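Local atomic coordinates of putative NAD(P)H-flavin oxidoreductase (Streptococcus pyogenes serotype M1, PDB entry 2HAY), a protein that binds flavin mononucleotide and, as a member of the nitroreductase family, probably uses NADH or NADPH in flavin-dependent redox reactions. Residues I164-I169 with L198-R203; L88-H93 with A139-T144. All coordinates share one frame; numbering follows the deposited sequence.

In the fold
Both contacts involve the antiparallel sheet of the nitroreductase fold, whose strands run in the order 54-59, 84-91, 192-201, 165-169. Contact 2 sets strand 84-91 against the start of helix 137-162; contact 1 pairs strand 165-169, which follows that helix directly, with strand 192-201. Along the chain contact 2 therefore closes before contact 1 opens. Their centres lie about 23 Å apart, on opposite sides of the chain's centre, yet Leu-88 CD1 comes within 4.0 Å of Leu-198 N because their strands are neighbours. Contact 1 carries three residues of the FMN pocket, whereas residues of contact 2's helical segment bind the second subunit.

Contact 1. Residues I164-I169 with L198-R203; sequences IDTCPI and LSLGYR. With FMN (flavin mononucleotide), chain I.
Asp-165 and Gly-201 form a hydrogen-bonded pair in an antiparallel arrangement, in which Gly-201 N to Asp-165 O is the sound bond and the return bond from Asp-165 N to Gly-201 O is weak. The axes of the two short strand segments approach to 4.7 Å with their directions 170° apart; strand 165-169 is an outermost strand, within this chain, of the nitroreductase sheet. The packed part is the strand pairing. Cys-167 and Ser-199 make the second hydrogen-bonded pair, with Cys-167 N 3.0 Å from Ser-199 O. Between them lies the non-hydrogen-bonded pair Thr-166 with Leu-200. On the face of Thr-166, Pro-168 and Leu-198, the CG of Leu-198 stands anti to its backbone N (chi1 179°), which brings CD1 to 3.3 Å from Cys-167 O, and Met-156 of helix 137-162 packs against all three residues. Thr-166 OG1 is buried there without a polar partner. On the other face Cys-167 CB sits 3.2 Å from Ser-199 OG, a hydroxyl hydrogen-bonded to Tyr-25 OH.

Toward FMN, Pro-168 CG stands over the face of the dimethylbenzene ring of the flavin, 3.3 Å from FMN C9, and Ile-169 CG2 approaches FMN O4; both residues, with Cys-167, line the observed pocket. The looser side is that of Tyr-202 and Arg-203, both partly exposed; the tyrosine ring meets Ile-164 CG1 obliquely. A salt bridge continues the contact past the last pair, Asp-165 with Gly-201. Arg-203 grips the buried carboxylate of Asp-165 side-on, the two planes 39° apart, and its NH1 also pairs with Asp-206. NH2 meets OD1 on the syn side at 2.7 Å, whereas NE approaches OD2 from above the carboxylate plane. The backbone N of Arg-203 reaches Asp-165 OD2 from that same face, at 2.9 Å.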
loop_
_atom_site.group_PDB
_atom_site.type_symbol
_atom_site.label_atom_id
_atom_site.label_comp_id
_atom_site.label_asym_id
_atom_site.label_seq_id
_atom_site.Cartn_x
_atom_site.Cartn_y
_atom_site.Cartn_z
ATOM N N ILE B 164 -12.090 -3.744 -14.924
ATOM C CA ILE B 164 -12.604 -4.563 -13.846
ATOM C C ILE B 164 -12.754 -3.659 -12.620
ATOM O O ILE B 164 -11.822 -2.950 -12.244
ATOM C CB ILE B 164 -11.666 -5.775 -13.575
ATOM C CG1 ILE B 164 -11.697 -6.726 -14.777
ATOM C CG2 ILE B 164 -12.017 -6.482 -12.250
ATOM C CD1 ILE B 164 -10.614 -7.797 -14.732
ATOM N N ASP B 165 -13.956 -3.666 -12.055
ATOM C CA ASP B 165 -14.242 -2.977 -10.826
ATOM C C ASP B 165 -13.755 -3.729 -9.575
ATOM O O ASP B 165 -13.631 -4.957 -9.538
ATOM C CB ASP B 165 -15.724 -2.682 -10.719
ATOM C CG ASP B 165 -16.138 -1.572 -11.645
ATOM O OD1 ASP B 165 -15.593 -0.455 -11.500
ATOM O OD2 ASP B 165 -16.946 -1.827 -12.544
ATOM N N THR B 166 -13.535 -2.953 -8.532
ATOM C CA THR B 166 -12.802 -3.427 -7.413
ATOM C C THR B 166 -13.378 -2.756 -6.170
ATOM O O THR B 166 -14.138 -1.777 -6.290
ATOM C CB THR B 166 -11.333 -3.032 -7.719
ATOM O OG1 THR B 166 -10.506 -4.195 -7.781
ATOM C CG2 THR B 166 -10.828 -1.997 -6.824
ATOM N N CYS B 167 -13.070 -3.307 -4.994
ATOM C CA CYS B 167 -13.308 -2.635 -3.707
ATOM C C CYS B 167 -12.308 -3.132 -2.653
ATOM O O CYS B 167 -12.248 -4.340 -2.370
ATOM C CB CYS B 167 -14.737 -2.873 -3.209
ATOM S SG CYS B 167 -15.257 -1.806 -1.810
ATOM N N PRO B 168 -11.533 -2.205 -2.054
ATOM C CA PRO B 168 -10.593 -2.624 -1.017
ATOM C C PRO B 168 -11.361 -2.662 0.304
ATOM O O PRO B 168 -12.145 -1.756 0.555
ATOM C CB PRO B 168 -9.516 -1.529 -1.044
ATOM C CG PRO B 168 -10.190 -0.316 -1.638
ATOM C CD PRO B 168 -11.506 -0.744 -2.283
ATOM N N ILE B 169 -11.188 -3.712 1.105
ATOM C CA ILE B 169 -12.029 -3.921 2.281
ATOM C C ILE B 169 -11.212 -4.112 3.589
ATOM O O ILE B 169 -10.325 -4.969 3.651
ATOM C CB ILE B 169 -13.045 -5.111 2.040
ATOM C CG1 ILE B 169 -13.946 -4.836 0.806
ATOM C CG2 ILE B 169 -13.921 -5.328 3.249
ATOM C CD1 ILE B 169 -14.571 -6.086 0.153
ATOM N N LEU B 198 -10.120 -7.877 -1.030
ATOM C CA LEU B 198 -10.385 -7.118 -2.241
ATOM C C LEU B 198 -11.475 -7.849 -3.029
ATOM O O LEU B 198 -11.285 -8.992 -3.411
ATOM C CB LEU B 198 -9.101 -7.026 -3.090
ATOM C CG LEU B 198 -9.183 -6.279 -4.420
ATOM C CD1 LEU B 198 -9.480 -4.781 -4.190
ATOM C CD2 LEU B 198 -7.867 -6.465 -5.142
ATOM N N SER B 199 -12.617 -7.214 -3.262
ATOM C CA SER B 199 -13.589 -7.784 -4.205
ATOM C C SER B 199 -13.310 -7.288 -5.617
ATOM O O SER B 199 -12.864 -6.170 -5.803
ATOM C CB SER B 199 -15.026 -7.444 -3.808
ATOM O OG SER B 199 -15.171 -6.053 -3.638
ATOM N N LEU B 200 -13.565 -8.139 -6.603
ATOM C CA LEU B 200 -13.388 -7.775 -7.995
ATOM C C LEU B 200 -14.613 -8.237 -8.816
ATOM O O LEU B 200 -15.273 -9.224 -8.464
ATOM C CB LEU B 200 -12.087 -8.363 -8.552
ATOM C CG LEU B 200 -10.834 -8.177 -7.700
ATOM C CD1 LEU B 200 -10.579 -9.461 -6.871
ATOM C CD2 LEU B 200 -9.643 -7.884 -8.558
ATOM N N GLY B 201 -14.915 -7.500 -9.884
ATOM C CA GLY B 201 -16.071 -7.817 -10.744
ATOM C C GLY B 201 -16.419 -6.653 -11.637
ATOM O O GLY B 201 -15.592 -5.815 -11.908
ATOM N N TYR B 202 -17.654 -6.604 -12.104
ATOM C CA TYR B 202 -18.122 -5.521 -12.943
ATOM C C TYR B 202 -19.287 -4.866 -12.249
ATOM O O TYR B 202 -20.212 -5.548 -11.797
ATOM C CB TYR B 202 -18.501 -6.036 -14.336
ATOM C CG TYR B 202 -17.334 -6.723 -14.977
ATOM C CD1 TYR B 202 -17.203 -8.124 -14.948
ATOM C CD2 TYR B 202 -16.310 -5.968 -15.563
ATOM C CE1 TYR B 202 -16.079 -8.746 -15.529
ATOM C CE2 TYR B 202 -15.206 -6.566 -16.141
ATOM C CZ TYR B 202 -15.084 -7.946 -16.123
ATOM O OH TYR B 202 -13.949 -8.483 -16.709
ATOM N N ARG B 203 -19.231 -3.536 -12.159
ATOM C CA ARG B 203 -20.258 -2.804 -11.455
ATOM C C ARG B 203 -21.627 -3.115 -12.072
ATOM O O ARG B 203 -21.760 -3.224 -13.293
ATOM C CB ARG B 203 -19.972 -1.306 -11.494
ATOM C CG ARG B 203 -20.182 -0.669 -12.876
ATOM C CD ARG B 203 -19.759 0.774 -12.880
ATOM N NE ARG B 203 -18.339 0.897 -12.568
ATOM C CZ ARG B 203 -17.673 2.044 -12.494
ATOM N NH1 ARG B 203 -18.303 3.186 -12.709
ATOM N NH2 ARG B 203 -16.373 2.045 -12.209
HETATM N N1 FMN I . -15.648 0.441 1.308
HETATM C C2 FMN I . -16.648 -0.327 1.926
HETATM O O2 FMN I . -17.852 -0.207 1.597
HETATM N N3 FMN I . -16.293 -1.251 2.917
HETATM C C4 FMN I . -14.975 -1.411 3.337
HETATM O O4 FMN I . -14.671 -2.102 4.317
HETATM C C4A FMN I . -13.972 -0.644 2.739
HETATM N N5 FMN I . -12.657 -0.821 3.168
HETATM C C5A FMN I . -11.625 -0.087 2.590
HETATM C C6 FMN I . -10.313 -0.298 3.020
HETATM C C7 FMN I . -9.272 0.426 2.453
HETATM C C7M FMN I . -7.862 0.001 2.761
HETATM C C8 FMN I . -9.539 1.373 1.442
HETATM C C8M FMN I . -8.430 1.838 0.552
HETATM C C9 FMN I . -10.861 1.584 1.010
HETATM C C9A FMN I . -11.919 0.846 1.581
HETATM N N10 FMN I . -13.262 1.013 1.155
HETATM C C10 FMN I . -14.301 0.276 1.724
HETATM C "C1'" FMN I . -13.604 1.968 0.073
HETATM C "C2'" FMN I . -13.557 3.414 0.591
HETATM O "O2'" FMN I . -14.780 3.779 1.215
HETATM C "C3'" FMN I . -13.279 4.353 -0.589
HETATM O "O3'" FMN I . -12.071 3.993 -1.218
HETATM C "C4'" FMN I . -13.228 5.835 -0.235
HETATM O "O4'" FMN I . -14.457 6.174 0.385
HETATM C "C5'" FMN I . -12.963 6.685 -1.495
HETATM O "O5'" FMN I . -13.955 6.527 -2.521
HETATM P P FMN I . -13.645 5.900 -3.978
HETATM O O1P FMN I . -14.940 5.459 -4.600
HETATM O O2P FMN I . -12.669 4.759 -3.857
HETATM O O3P FMN I . -13.000 6.859 -4.908
#

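Contact 2. Residues L88-H93 with A139-T144; sequences LIAEKH and ALFDWT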
loop_
_atom_site.group_PDB
_atom_site.type_symbol
_atom_site.label_atom_id
_atom_site.label_comp_id
_atom_site.label_asym_id
_atom_site.label_seq_id
_atom_site.Cartn_x
_atom_site.Cartn_y
_atom_site.Cartn_z
ATOM N N LEU B 88 -5.854 -10.837 1.288
ATOM C CA LEU B 88 -4.438 -10.414 1.363
ATOM C C LEU B 88 -3.934 -10.808 2.740
ATOM O O LEU B 88 -4.462 -10.359 3.761
ATOM C CB LEU B 88 -4.287 -8.907 1.125
ATOM C CG LEU B 88 -4.623 -8.402 -0.276
ATOM C CD1 LEU B 88 -6.161 -8.270 -0.510
ATOM C CD2 LEU B 88 -3.913 -7.091 -0.512
ATOM N N ILE B 89 -2.964 -11.718 2.761
ATOM C CA ILE B 89 -2.462 -12.320 4.004
ATOM C C ILE B 89 -1.038 -11.835 4.250
ATOM O O ILE B 89 -0.212 -11.832 3.309
ATOM C CB ILE B 89 -2.469 -13.888 3.912
ATOM C CG1 ILE B 89 -3.813 -14.454 3.424
ATOM C CG2 ILE B 89 -1.985 -14.561 5.227
ATOM C CD1 ILE B 89 -5.044 -13.993 4.181
ATOM N N ALA B 90 -0.744 -11.392 5.480
ATOM C CA ALA B 90 0.636 -10.998 5.830
ATOM C C ALA B 90 1.304 -11.935 6.867
ATOM O O ALA B 90 0.622 -12.475 7.756
ATOM C CB ALA B 90 0.674 -9.564 6.304
ATOM N N GLU B 91 2.631 -12.095 6.767
ATOM C CA GLU B 91 3.410 -12.944 7.699
ATOM C C GLU B 91 3.558 -12.304 9.087
ATOM O O GLU B 91 3.774 -11.093 9.185
ATOM C CB GLU B 91 4.813 -13.161 7.156
ATOM C CG GLU B 91 5.029 -14.468 6.490
ATOM C CD GLU B 91 6.367 -14.569 5.717
ATOM O OE1 GLU B 91 7.369 -13.945 6.129
ATOM O OE2 GLU B 91 6.408 -15.291 4.683
ATOM N N LYS B 92 3.467 -13.119 10.134
ATOM C CA LYS B 92 3.754 -12.672 11.502
ATOM C C LYS B 92 5.200 -12.948 11.828
ATOM O O LYS B 92 5.849 -13.772 11.178
ATOM C CB LYS B 92 2.874 -13.425 12.518
ATOM C CG LYS B 92 1.374 -13.133 12.356
ATOM C CD LYS B 92 0.574 -13.918 13.377
ATOM C CE LYS B 92 -0.874 -13.390 13.491
ATOM N NZ LYS B 92 -1.688 -14.316 14.356
ATOM N N HIS B 93 5.706 -12.266 12.836
ATOM C CA HIS B 93 7.025 -12.601 13.378
ATOM C C HIS B 93 8.200 -12.496 12.405
ATOM O O HIS B 93 9.173 -13.252 12.480
ATOM C CB HIS B 93 6.963 -13.979 14.032
ATOM C CG HIS B 93 5.970 -14.045 15.143
ATOM N ND1 HIS B 93 6.108 -13.307 16.307
ATOM C CD2 HIS B 93 4.826 -14.754 15.274
ATOM C CE1 HIS B 93 5.091 -13.571 17.109
ATOM N NE2 HIS B 93 4.293 -14.436 16.502
ATOM N N ALA B 139 3.536 -4.556 15.844
ATOM C CA ALA B 139 4.197 -3.623 14.922
ATOM C C ALA B 139 4.818 -4.370 13.733
ATOM O O ALA B 139 4.769 -3.916 12.609
ATOM C CB ALA B 139 5.262 -2.748 15.651
ATOM N N LEU B 140 5.394 -5.526 14.000
ATOM C CA LEU B 140 6.045 -6.322 12.968
ATOM C C LEU B 140 5.034 -6.838 11.970
ATOM O O LEU B 140 5.295 -6.887 10.767
ATOM C CB LEU B 140 6.717 -7.505 13.645
ATOM C CG LEU B 140 8.239 -7.692 13.729
ATOM C CD1 LEU B 140 9.058 -6.509 13.336
ATOM C CD2 LEU B 140 8.653 -8.292 15.033
ATOM N N PHE B 141 3.881 -7.254 12.485
ATOM C CA PHE B 141 2.793 -7.704 11.646
ATOM C C PHE B 141 2.276 -6.555 10.814
ATOM O O PHE B 141 2.015 -6.718 9.604
ATOM C CB PHE B 141 1.641 -8.337 12.463
ATOM C CG PHE B 141 0.460 -8.672 11.608
ATOM C CD1 PHE B 141 0.505 -9.789 10.752
ATOM C CD2 PHE B 141 -0.648 -7.820 11.564
ATOM C CE1 PHE B 141 -0.520 -10.069 9.903
ATOM C CE2 PHE B 141 -1.721 -8.103 10.699
ATOM C CZ PHE B 141 -1.658 -9.243 9.873
ATOM N N ASP B 142 2.087 -5.395 11.454
ATOM C CA ASP B 142 1.561 -4.222 10.754
ATOM C C ASP B 142 2.554 -3.793 9.669
ATOM O O ASP B 142 2.153 -3.350 8.595
ATOM C CB ASP B 142 1.219 -3.100 11.739
ATOM C CG ASP B 142 -0.171 -3.269 12.366
ATOM O OD1 ASP B 142 -1.048 -3.916 11.756
ATOM O OD2 ASP B 142 -0.423 -2.726 13.459
ATOM N N TRP B 143 3.847 -4.014 9.911
ATOM C CA TRP B 143 4.838 -3.773 8.888
ATOM C C TRP B 143 4.728 -4.671 7.655
ATOM O O TRP B 143 4.775 -4.173 6.517
ATOM C CB TRP B 143 6.228 -3.849 9.496
ATOM C CG TRP B 143 7.338 -3.747 8.516
ATOM C CD1 TRP B 143 7.669 -2.661 7.743
ATOM C CD2 TRP B 143 8.294 -4.773 8.202
ATOM N NE1 TRP B 143 8.789 -2.937 6.991
ATOM C CE2 TRP B 143 9.194 -4.225 7.243
ATOM C CE3 TRP B 143 8.493 -6.089 8.653
ATOM C CZ2 TRP B 143 10.274 -4.961 6.703
ATOM C CZ3 TRP B 143 9.568 -6.821 8.123
ATOM C CH2 TRP B 143 10.445 -6.247 7.150
ATOM N N THR B 144 4.580 -5.981 7.839
ATOM C CA THR B 144 4.319 -6.826 6.671
ATOM C C THR B 144 2.963 -6.543 6.029
ATOM O O THR B 144 2.830 -6.590 4.778
ATOM C CB THR B 144 4.470 -8.342 6.971
ATOM O OG1 THR B 144 3.564 -8.698 8.024
ATOM C CG2 THR B 144 5.886 -8.636 7.422
HETATM O O HOH W 1 5.622 -9.888 10.828
#
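Phe-141 lays one side of its ring along the backbone of Ala-90, with CE1 3.4 Å from Ala-90 O, which lies at the ring edge near its plane. The same CE1 touches Ala-90 CB at 3.8 Å, and the neighbouring CD1 meets Lys-92 CG at 3.8 Å, the lysine chain crossing the ring obliquely. CG of Phe-141 is anti to its backbone N (chi1 174°), a torsion that carries the ring out from the helix, its CD1-CE1 edge turned to the strand. Beyond CG the lysine runs extended to an NZ bonded to Leu-189 O. Three residues on from Phe-141, Thr-144 points its CB toward the strand, with OG1 3.5 Å from Ala-90 CB.

This is helix-on-sheet packing in the alpha-beta nitroreductase fold: the axes of the short segments of helix 137-162 and strand 84-91 approach to 7.3 Å, their N-to-C directions 135° apart. Near the strand's end, Thr-144 OG1 lies 2.7 Å from Glu-91 O and 3.0 Å from Phe-141 O; the hydroxyl could donate to either carbonyl, and the geometry leaves the choice open. A water donates to Glu-91 O and, more weakly, to Leu-140 O, bridging the two backbones. Asp-142 and Trp-143 instead reach the second subunit, where Asp-142 OD1 makes a salt bridge with Lys-146 of that subunit and Trp-143 NE1 hydrogen-bonds its Glu-170, an FMN-binding residue.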